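Local coordinates for Serine/threonine-protein kinase Tel1 (Chaetomium thermophilum, PDB 6SKY) that probably phosphorylates serine and threonine followed by glutamine as an ATP-dependent kinase that triggers checkpoint signalling at damaged DNA, at residues 1471-1476 against 1516-1521; 1476-1481 against 1541-1546; 2466-2471 against 2491-2496. All coordinates share one frame; numbering follows the deposited sequence.

Contact 1: residues 1471-1476 against 1516-1521; sequences SFLAGY and SKYLAA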
loop_
_atom_site.group_PDB
_atom_site.type_symbol
_atom_site.label_atom_id
_atom_site.label_comp_id
_atom_site.label_asym_id
_atom_site.label_seq_id
_atom_site.Cartn_x
_atom_site.Cartn_y
_atom_site.Cartn_z
ATOM N N SER A 1471 -43.627 -12.888 -50.173
ATOM C CA SER A 1471 -42.632 -13.599 -49.384
ATOM C C SER A 1471 -42.391 -15.002 -49.918
ATOM O O SER A 1471 -41.271 -15.512 -49.824
ATOM C CB SER A 1471 -43.070 -13.653 -47.925
ATOM O OG SER A 1471 -43.397 -12.360 -47.456
ATOM N N PHE A 1472 -43.423 -15.645 -50.468
ATOM C CA PHE A 1472 -43.216 -16.929 -51.124
ATOM C C PHE A 1472 -42.456 -16.757 -52.428
ATOM O O PHE A 1472 -41.561 -17.549 -52.743
ATOM C CB PHE A 1472 -44.553 -17.618 -51.389
ATOM C CG PHE A 1472 -44.470 -18.722 -52.400
ATOM C CD1 PHE A 1472 -44.076 -19.991 -52.026
ATOM C CD2 PHE A 1472 -44.777 -18.489 -53.725
ATOM C CE1 PHE A 1472 -43.989 -21.002 -52.951
ATOM C CE2 PHE A 1472 -44.690 -19.495 -54.651
ATOM C CZ PHE A 1472 -44.296 -20.752 -54.265
ATOM N N LEU A 1473 -42.814 -15.736 -53.204
ATOM C CA LEU A 1473 -42.212 -15.563 -54.515
ATOM C C LEU A 1473 -40.751 -15.167 -54.412
ATOM O O LEU A 1473 -39.952 -15.563 -55.259
ATOM C CB LEU A 1473 -42.987 -14.526 -55.320
ATOM C CG LEU A 1473 -42.519 -14.380 -56.764
ATOM C CD1 LEU A 1473 -42.501 -15.726 -57.453
ATOM C CD2 LEU A 1473 -43.419 -13.435 -57.495
ATOM N N ALA A 1474 -40.376 -14.408 -53.384
ATOM C CA ALA A 1474 -38.969 -14.073 -53.195
ATOM C C ALA A 1474 -38.126 -15.330 -53.035
ATOM O O ALA A 1474 -37.133 -15.523 -53.746
ATOM C CB ALA A 1474 -38.809 -13.165 -51.980
ATOM N N GLY A 1475 -38.517 -16.203 -52.109
ATOM C CA GLY A 1475 -37.751 -17.413 -51.881
ATOM C C GLY A 1475 -37.787 -18.360 -53.061
ATOM O O GLY A 1475 -36.769 -18.959 -53.417
ATOM N N TYR A 1476 -38.956 -18.510 -53.686
ATOM C CA TYR A 1476 -39.045 -19.387 -54.846
ATOM C C TYR A 1476 -38.184 -18.875 -55.988
ATOM O O TYR A 1476 -37.487 -19.653 -56.643
ATOM C CB TYR A 1476 -40.493 -19.529 -55.298
ATOM C CG TYR A 1476 -40.618 -20.366 -56.539
ATOM C CD1 TYR A 1476 -40.418 -21.731 -56.491
ATOM C CD2 TYR A 1476 -40.913 -19.788 -57.761
ATOM C CE1 TYR A 1476 -40.513 -22.496 -57.615
ATOM C CE2 TYR A 1476 -41.009 -20.547 -58.891
ATOM C CZ TYR A 1476 -40.809 -21.901 -58.813
ATOM O OH TYR A 1476 -40.906 -22.674 -59.937
ATOM N N SER A 1516 -36.780 -13.768 -65.335
ATOM C CA SER A 1516 -36.135 -12.554 -64.856
ATOM C C SER A 1516 -36.892 -11.315 -65.311
ATOM O O SER A 1516 -37.037 -10.358 -64.544
ATOM C CB SER A 1516 -34.686 -12.512 -65.324
ATOM O OG SER A 1516 -34.583 -12.955 -66.660
ATOM N N LYS A 1517 -37.393 -11.315 -66.549
ATOM C CA LYS A 1517 -38.226 -10.203 -66.999
ATOM C C LYS A 1517 -39.481 -10.077 -66.148
ATOM O O LYS A 1517 -39.865 -8.971 -65.748
ATOM C CB LYS A 1517 -38.603 -10.387 -68.466
ATOM C CG LYS A 1517 -37.432 -10.328 -69.423
ATOM C CD LYS A 1517 -37.896 -10.533 -70.853
ATOM C CE LYS A 1517 -36.735 -10.477 -71.825
ATOM N NZ LYS A 1517 -37.183 -10.707 -73.225
ATOM N N TYR A 1518 -40.134 -11.204 -65.866
ATOM C CA TYR A 1518 -41.331 -11.193 -65.035
ATOM C C TYR A 1518 -41.037 -10.610 -63.661
ATOM O O TYR A 1518 -41.795 -9.779 -63.148
ATOM C CB TYR A 1518 -41.887 -12.611 -64.911
ATOM C CG TYR A 1518 -43.041 -12.713 -63.953
ATOM C CD1 TYR A 1518 -42.851 -13.128 -62.646
ATOM C CD2 TYR A 1518 -44.321 -12.381 -64.352
ATOM C CE1 TYR A 1518 -43.904 -13.209 -61.767
ATOM C CE2 TYR A 1518 -45.376 -12.460 -63.483
ATOM C CZ TYR A 1518 -45.165 -12.874 -62.192
ATOM O OH TYR A 1518 -46.228 -12.952 -61.327
ATOM N N LEU A 1519 -39.931 -11.036 -63.050
ATOM C CA LEU A 1519 -39.586 -10.554 -61.718
ATOM C C LEU A 1519 -39.234 -9.075 -61.737
ATOM O O LEU A 1519 -39.590 -8.337 -60.813
ATOM C CB LEU A 1519 -38.432 -11.368 -61.150
ATOM C CG LEU A 1519 -38.786 -12.802 -60.797
ATOM C CD1 LEU A 1519 -37.531 -13.580 -60.486
ATOM C CD2 LEU A 1519 -39.728 -12.808 -59.622
ATOM N N ALA A 1520 -38.524 -8.626 -62.774
ATOM C CA ALA A 1520 -38.248 -7.202 -62.905
ATOM C C ALA A 1520 -39.539 -6.412 -63.029
ATOM O O ALA A 1520 -39.646 -5.293 -62.515
ATOM C CB ALA A 1520 -37.344 -6.950 -64.109
ATOM N N ALA A 1521 -40.538 -6.984 -63.693
ATOM C CA ALA A 1521 -41.835 -6.342 -63.838
ATOM C C ALA A 1521 -42.764 -6.601 -62.660
ATOM O O ALA A 1521 -43.862 -6.039 -62.624
ATOM C CB ALA A 1521 -42.505 -6.805 -65.134
#
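The ring of Y1518 meets L1473 at its edge. CD2 of L1473 lies near the plane of that ring, 4.3 Å from CE1 of Y1518, so the methyl abuts the rim and is not stacked on a face. A second flat group belongs to the same helix as the leucine. One face of the F1472 ring carries CB of Y1476, 4.1 Å above the plane and offset toward the rim. This joins residues one helical turn apart, within 1471-1476.

L1473 does the bridging. Its CG stands anti to the backbone N (chi1 -174°), which carries the branch toward residues 1516-1521. CD2 of L1473 goes to the tyrosine, while CG of L1473 lies 4.3 Å from CD2 of L1519. One leucine thus touches two successive residues of the facing helix. The two backbones stay well apart, with 9.2 Å between CA of L1473 and CA of L1519. No hydrogen bond crosses the pair.

The polar end of Y1518 is satisfied by D1463, since its OH is hydrogen-bonded to OD1 of that residue. The same tyrosine also packs on I1459 of helix 1448-1461. L1519 reaches further along helix 1470-1487, to A1477 and L1481. Helices 1470-1487 and 1502-1521 are successive in the chain and run in roughly opposite directions, the side-by-side helix pairing of an alpha solenoid.

Contact 2: residues 1476-1481 against 1541-1546; sequences YALSSL and ENAAHI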
loop_
_atom_site.group_PDB
_atom_site.type_symbol
_atom_site.label_atom_id
_atom_site.label_comp_id
_atom_site.label_asym_id
_atom_site.label_seq_id
_atom_site.Cartn_x
_atom_site.Cartn_y
_atom_site.Cartn_z
ATOM N N TYR A 1476 -38.956 -18.510 -53.686
ATOM C CA TYR A 1476 -39.045 -19.387 -54.846
ATOM C C TYR A 1476 -38.184 -18.875 -55.988
ATOM O O TYR A 1476 -37.487 -19.653 -56.643
ATOM C CB TYR A 1476 -40.493 -19.529 -55.298
ATOM C CG TYR A 1476 -40.618 -20.366 -56.539
ATOM C CD1 TYR A 1476 -40.418 -21.731 -56.491
ATOM C CD2 TYR A 1476 -40.913 -19.788 -57.761
ATOM C CE1 TYR A 1476 -40.513 -22.496 -57.615
ATOM C CE2 TYR A 1476 -41.009 -20.547 -58.891
ATOM C CZ TYR A 1476 -40.809 -21.901 -58.813
ATOM O OH TYR A 1476 -40.906 -22.674 -59.937
ATOM N N ALA A 1477 -38.209 -17.566 -56.233
ATOM C CA ALA A 1477 -37.392 -16.980 -57.282
ATOM C C ALA A 1477 -35.914 -17.173 -56.996
ATOM O O ALA A 1477 -35.147 -17.551 -57.884
ATOM C CB ALA A 1477 -37.722 -15.498 -57.419
ATOM N N LEU A 1478 -35.492 -16.909 -55.761
ATOM C CA LEU A 1478 -34.089 -17.090 -55.412
ATOM C C LEU A 1478 -33.647 -18.528 -55.636
ATOM O O LEU A 1478 -32.638 -18.782 -56.305
ATOM C CB LEU A 1478 -33.858 -16.671 -53.964
ATOM C CG LEU A 1478 -32.471 -16.901 -53.385
ATOM C CD1 LEU A 1478 -31.415 -16.327 -54.291
ATOM C CD2 LEU A 1478 -32.400 -16.257 -52.030
ATOM N N SER A 1479 -34.401 -19.488 -55.097
ATOM C CA SER A 1479 -34.018 -20.888 -55.233
ATOM C C SER A 1479 -34.021 -21.326 -56.688
ATOM O O SER A 1479 -33.117 -22.044 -57.131
ATOM C CB SER A 1479 -34.955 -21.770 -54.415
ATOM O OG SER A 1479 -34.977 -21.371 -53.061
ATOM N N SER A 1480 -35.020 -20.891 -57.455
ATOM C CA SER A 1480 -35.139 -21.328 -58.838
ATOM C C SER A 1480 -34.027 -20.745 -59.694
ATOM O O SER A 1480 -33.408 -21.457 -60.489
ATOM C CB SER A 1480 -36.507 -20.936 -59.387
ATOM O OG SER A 1480 -36.748 -21.556 -60.633
ATOM N N LEU A 1481 -33.757 -19.449 -59.544
ATOM C CA LEU A 1481 -32.683 -18.828 -60.304
ATOM C C LEU A 1481 -31.334 -19.428 -59.941
ATOM O O LEU A 1481 -30.488 -19.638 -60.817
ATOM C CB LEU A 1481 -32.690 -17.323 -60.067
ATOM C CG LEU A 1481 -33.919 -16.604 -60.617
ATOM C CD1 LEU A 1481 -33.970 -15.179 -60.116
ATOM C CD2 LEU A 1481 -33.924 -16.637 -62.130
ATOM N N GLU A 1541 -32.758 -9.291 -58.886
ATOM C CA GLU A 1541 -31.881 -8.829 -59.954
ATOM C C GLU A 1541 -30.477 -9.397 -59.809
ATOM O O GLU A 1541 -29.887 -9.865 -60.789
ATOM C CB GLU A 1541 -31.848 -7.304 -59.979
ATOM C CG GLU A 1541 -30.672 -6.733 -60.743
ATOM C CD GLU A 1541 -30.545 -7.288 -62.152
ATOM O OE1 GLU A 1541 -31.581 -7.567 -62.790
ATOM O OE2 GLU A 1541 -29.399 -7.450 -62.619
ATOM N N ASN A 1542 -29.917 -9.370 -58.599
ATOM C CA ASN A 1542 -28.572 -9.896 -58.427
ATOM C C ASN A 1542 -28.538 -11.402 -58.636
ATOM O O ASN A 1542 -27.572 -11.927 -59.195
ATOM C CB ASN A 1542 -28.034 -9.519 -57.051
ATOM C CG ASN A 1542 -27.882 -8.024 -56.879
ATOM O OD1 ASN A 1542 -26.978 -7.415 -57.438
ATOM N ND2 ASN A 1542 -28.766 -7.426 -56.099
ATOM N N ALA A 1543 -29.590 -12.113 -58.221
ATOM C CA ALA A 1543 -29.637 -13.550 -58.465
ATOM C C ALA A 1543 -29.723 -13.866 -59.949
ATOM O O ALA A 1543 -29.217 -14.902 -60.390
ATOM C CB ALA A 1543 -30.821 -14.171 -57.728
ATOM N N ALA A 1544 -30.350 -12.992 -60.733
ATOM C CA ALA A 1544 -30.484 -13.247 -62.160
ATOM C C ALA A 1544 -29.154 -13.253 -62.905
ATOM O O ALA A 1544 -29.118 -13.707 -64.053
ATOM C CB ALA A 1544 -31.415 -12.211 -62.785
ATOM N N HIS A 1545 -28.064 -12.779 -62.296
ATOM C CA HIS A 1545 -26.807 -12.603 -63.015
ATOM C C HIS A 1545 -25.594 -13.157 -62.283
ATOM O O HIS A 1545 -24.464 -12.834 -62.663
ATOM C CB HIS A 1545 -26.574 -11.122 -63.320
ATOM C CG HIS A 1545 -27.593 -10.531 -64.238
ATOM N ND1 HIS A 1545 -28.652 -9.774 -63.787
ATOM C CD2 HIS A 1545 -27.723 -10.597 -65.583
ATOM C CE1 HIS A 1545 -29.388 -9.394 -64.815
ATOM N NE2 HIS A 1545 -28.845 -9.880 -65.917
ATOM N N ILE A 1546 -25.784 -13.979 -61.256
ATOM C CA ILE A 1546 -24.659 -14.514 -60.500
ATOM C C ILE A 1546 -23.896 -15.511 -61.356
ATOM O O ILE A 1546 -24.355 -15.905 -62.433
ATOM C CB ILE A 1546 -25.116 -15.171 -59.187
ATOM C CG1 ILE A 1546 -26.223 -16.181 -59.462
ATOM C CG2 ILE A 1546 -25.565 -14.129 -58.194
ATOM C CD1 ILE A 1546 -26.756 -16.831 -58.225
#
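Two leucines use different torsions to reach A1543. L1478 holds its CG anti to the backbone N (chi1 175°), whereas L1481 holds its CG anti to the carbonyl carbon (chi1 -66°). The two side chains, three residues apart on one helix, each bring CD1 to the methyl of A1543. This is alpha-solenoid packing, in which helix 1470-1487 is met by helix 1530-1543 and the turn A1543-I1546.

CD1 of L1478 and CB of A1543 are 4.1 Å apart. CD1 of L1481 is equally far, 4.1 Å, from CB of A1543. The alanine methyl points at the facing helix and touches both leucines. The backbones are close: CA of L1481 is 6.3 Å from CA of A1544, whose own CB points away. The contact is apolar, and no hydrogen bond joins the segments.

From A1543 to I1546 the backbone makes a type I beta turn. I1546, the last residue of the turn, packs on L1561 of helix 1557-1569 and on M1587 of helix 1578-1588. H1545 turns back toward E1541, its ND1 giving a 3.2 Å hydrogen bond to the backbone O of E1541. The carbonyl O of A1544 is gripped twice, by NH2 of R1485 and by NE2 of H1512. It thus ties the turn to helices 1470-1487 and 1502-1521. On the amide side of the same residue, CD1 of L1481 lies 4.3 Å from N of A1544.

Contact 3: residues 2466-2471 against 2491-2496; sequences YHIWTG and DKIAKA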
loop_
_atom_site.group_PDB
_atom_site.type_symbol
_atom_site.label_atom_id
_atom_site.label_comp_id
_atom_site.label_asym_id
_atom_site.label_seq_id
_atom_site.Cartn_x
_atom_site.Cartn_y
_atom_site.Cartn_z
ATOM N N TYR A 2466 -38.730 26.888 -17.904
ATOM C CA TYR A 2466 -39.589 26.506 -16.792
ATOM C C TYR A 2466 -39.133 27.140 -15.490
ATOM O O TYR A 2466 -39.965 27.492 -14.651
ATOM C CB TYR A 2466 -39.638 24.994 -16.661
ATOM C CG TYR A 2466 -40.629 24.364 -17.586
ATOM C CD1 TYR A 2466 -41.975 24.386 -17.297
ATOM C CD2 TYR A 2466 -40.224 23.752 -18.751
ATOM C CE1 TYR A 2466 -42.884 23.819 -18.136
ATOM C CE2 TYR A 2466 -41.127 23.181 -19.594
ATOM C CZ TYR A 2466 -42.455 23.217 -19.285
ATOM O OH TYR A 2466 -43.365 22.646 -20.132
ATOM N N HIS A 2467 -37.826 27.304 -15.306
ATOM C CA HIS A 2467 -37.332 28.049 -14.158
ATOM C C HIS A 2467 -37.800 29.487 -14.206
ATOM O O HIS A 2467 -38.203 30.051 -13.184
ATOM C CB HIS A 2467 -35.811 28.000 -14.109
ATOM C CG HIS A 2467 -35.266 26.651 -13.785
ATOM N ND1 HIS A 2467 -34.664 25.849 -14.725
ATOM C CD2 HIS A 2467 -35.241 25.957 -12.628
ATOM C CE1 HIS A 2467 -34.286 24.720 -14.159
ATOM N NE2 HIS A 2467 -34.628 24.759 -12.887
ATOM N N ILE A 2468 -37.760 30.100 -15.388
ATOM C CA ILE A 2468 -38.228 31.477 -15.502
ATOM C C ILE A 2468 -39.719 31.566 -15.210
ATOM O O ILE A 2468 -40.170 32.468 -14.496
ATOM C CB ILE A 2468 -37.886 32.048 -16.886
ATOM C CG1 ILE A 2468 -36.376 32.122 -17.050
ATOM C CG2 ILE A 2468 -38.501 33.405 -17.059
ATOM C CD1 ILE A 2468 -35.670 32.683 -15.858
ATOM N N TRP A 2469 -40.507 30.635 -15.745
ATOM C CA TRP A 2469 -41.945 30.658 -15.502
ATOM C C TRP A 2469 -42.251 30.516 -14.020
ATOM O O TRP A 2469 -43.065 31.259 -13.470
ATOM C CB TRP A 2469 -42.642 29.556 -16.297
ATOM C CG TRP A 2469 -44.123 29.706 -16.298
ATOM C CD1 TRP A 2469 -44.864 30.396 -17.193
ATOM C CD2 TRP A 2469 -45.043 29.174 -15.343
ATOM N NE1 TRP A 2469 -46.188 30.327 -16.865
ATOM C CE2 TRP A 2469 -46.324 29.580 -15.729
ATOM C CE3 TRP A 2469 -44.906 28.388 -14.198
ATOM C CZ2 TRP A 2469 -47.456 29.229 -15.018
ATOM C CZ3 TRP A 2469 -46.031 28.046 -13.495
ATOM C CH2 TRP A 2469 -47.285 28.461 -13.904
ATOM N N THR A 2470 -41.610 29.561 -13.354
ATOM C CA THR A 2470 -41.850 29.378 -11.930
ATOM C C THR A 2470 -41.422 30.599 -11.134
ATOM O O THR A 2470 -42.074 30.969 -10.154
ATOM C CB THR A 2470 -41.117 28.142 -11.435
ATOM O OG1 THR A 2470 -41.530 27.017 -12.211
ATOM C CG2 THR A 2470 -41.441 27.888 -9.993
ATOM N N GLY A 2471 -40.331 31.246 -11.534
ATOM C CA GLY A 2471 -39.888 32.417 -10.804
ATOM C C GLY A 2471 -40.824 33.597 -10.962
ATOM O O GLY A 2471 -41.020 34.370 -10.026
ATOM N N ASP A 2491 -39.477 38.377 -13.563
ATOM C CA ASP A 2491 -40.526 38.931 -14.411
ATOM C C ASP A 2491 -39.942 39.770 -15.537
ATOM O O ASP A 2491 -40.433 39.721 -16.670
ATOM C CB ASP A 2491 -41.486 39.762 -13.571
ATOM C CG ASP A 2491 -42.930 39.405 -13.819
ATOM O OD1 ASP A 2491 -43.203 38.674 -14.790
ATOM O OD2 ASP A 2491 -43.795 39.850 -13.037
ATOM N N LYS A 2492 -38.898 40.548 -15.251
ATOM C CA LYS A 2492 -38.250 41.307 -16.320
ATOM C C LYS A 2492 -37.626 40.381 -17.356
ATOM O O LYS A 2492 -37.729 40.631 -18.564
ATOM C CB LYS A 2492 -37.192 42.243 -15.746
ATOM C CG LYS A 2492 -37.747 43.266 -14.786
ATOM C CD LYS A 2492 -36.644 44.041 -14.114
ATOM C CE LYS A 2492 -37.163 44.743 -12.878
ATOM N NZ LYS A 2492 -36.105 45.545 -12.213
ATOM N N ILE A 2493 -36.979 39.303 -16.906
ATOM C CA ILE A 2493 -36.394 38.355 -17.854
ATOM C C ILE A 2493 -37.480 37.689 -18.689
ATOM O O ILE A 2493 -37.286 37.426 -19.876
ATOM C CB ILE A 2493 -35.530 37.311 -17.128
ATOM C CG1 ILE A 2493 -34.298 37.956 -16.526
ATOM C CG2 ILE A 2493 -35.081 36.231 -18.083
ATOM C CD1 ILE A 2493 -33.371 36.963 -15.918
ATOM N N ALA A 2494 -38.638 37.405 -18.088
ATOM C CA ALA A 2494 -39.727 36.797 -18.847
ATOM C C ALA A 2494 -40.274 37.754 -19.899
ATOM O O ALA A 2494 -40.543 37.352 -21.041
ATOM C CB ALA A 2494 -40.837 36.357 -17.903
ATOM N N LYS A 2495 -40.459 39.021 -19.526
ATOM C CA LYS A 2495 -40.895 40.017 -20.495
ATOM C C LYS A 2495 -39.902 40.138 -21.637
ATOM O O LYS A 2495 -40.295 40.327 -22.791
ATOM C CB LYS A 2495 -41.079 41.369 -19.816
ATOM C CG LYS A 2495 -42.165 41.409 -18.772
ATOM C CD LYS A 2495 -41.980 42.617 -17.872
ATOM C CE LYS A 2495 -42.867 42.541 -16.645
ATOM N NZ LYS A 2495 -42.400 43.458 -15.573
ATOM N N ALA A 2496 -38.607 40.041 -21.335
ATOM C CA ALA A 2496 -37.613 40.133 -22.398
ATOM C C ALA A 2496 -37.592 38.881 -23.260
ATOM O O ALA A 2496 -37.331 38.964 -24.462
ATOM C CB ALA A 2496 -36.233 40.391 -21.804
#
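I2493 and A2494 meet I2468 from a helical turn secured by the 2.9 Å backbone bond from N of K2495 to O of D2491. On the facing helix, N of G2471 to O of H2467, also 2.9 Å, spans I2468 in the same way. These polar bonds stay inside each helix. What passes between the helices is hydrocarbon.

I2468 carries its side of the contact with two branches. CG2 stands anti to the backbone N, and CG1 stands anti to the carbonyl carbon (chi1 -64°). CG2 of I2468 sits 3.9 Å from CB of A2494 and 4.0 Å from CA of A2494. The other branch ends in CD1 of I2468, 4.2 Å from CG2 of I2493. The isoleucine therefore lies across two successive residues, and the CA atoms of I2468 and A2494 approach to 6.5 Å.

Helix 2444-2459 joins this apolar cluster. Its V2453 touches both I2468 and I2493, C2457 touches I2468, and I2450 touches I2493. A2494 also packs on W2507. The segment 2466-2471 further meets strand 2651-2655 of the kinase domain, through Y2466 on L2652 and W2469 on T2655.

No hydrogen bond or ion pair links the two segments. Their direct contact is methyl on methyl, and helix 2444-2459 also bridges the two. This is consistent with cohesion by van der Waals contact and exclusion of water.

All three contacts are buried, though the tyrosine of contact 1 is partly exposed. All are apolar and without a hydrogen bond between their segments. Contacts 1 and 2 share helix 1470-1487 and overlap at Y1476. Their centres are 8 Å apart, and L1519 CD1 of contact 1 lies 3.6 Å from A1477 CB of contact 2. They form one continuous patch of the alpha solenoid. Contact 3 is separate, its centre about 63 Å from that of contact 1, and its helix 2461-2472 packs on a strand of the kinase domain. Contact 1 bridges a wider gap with large side chains, one aromatic. In contacts 2 and 3, where alanines take part, the backbones are closer.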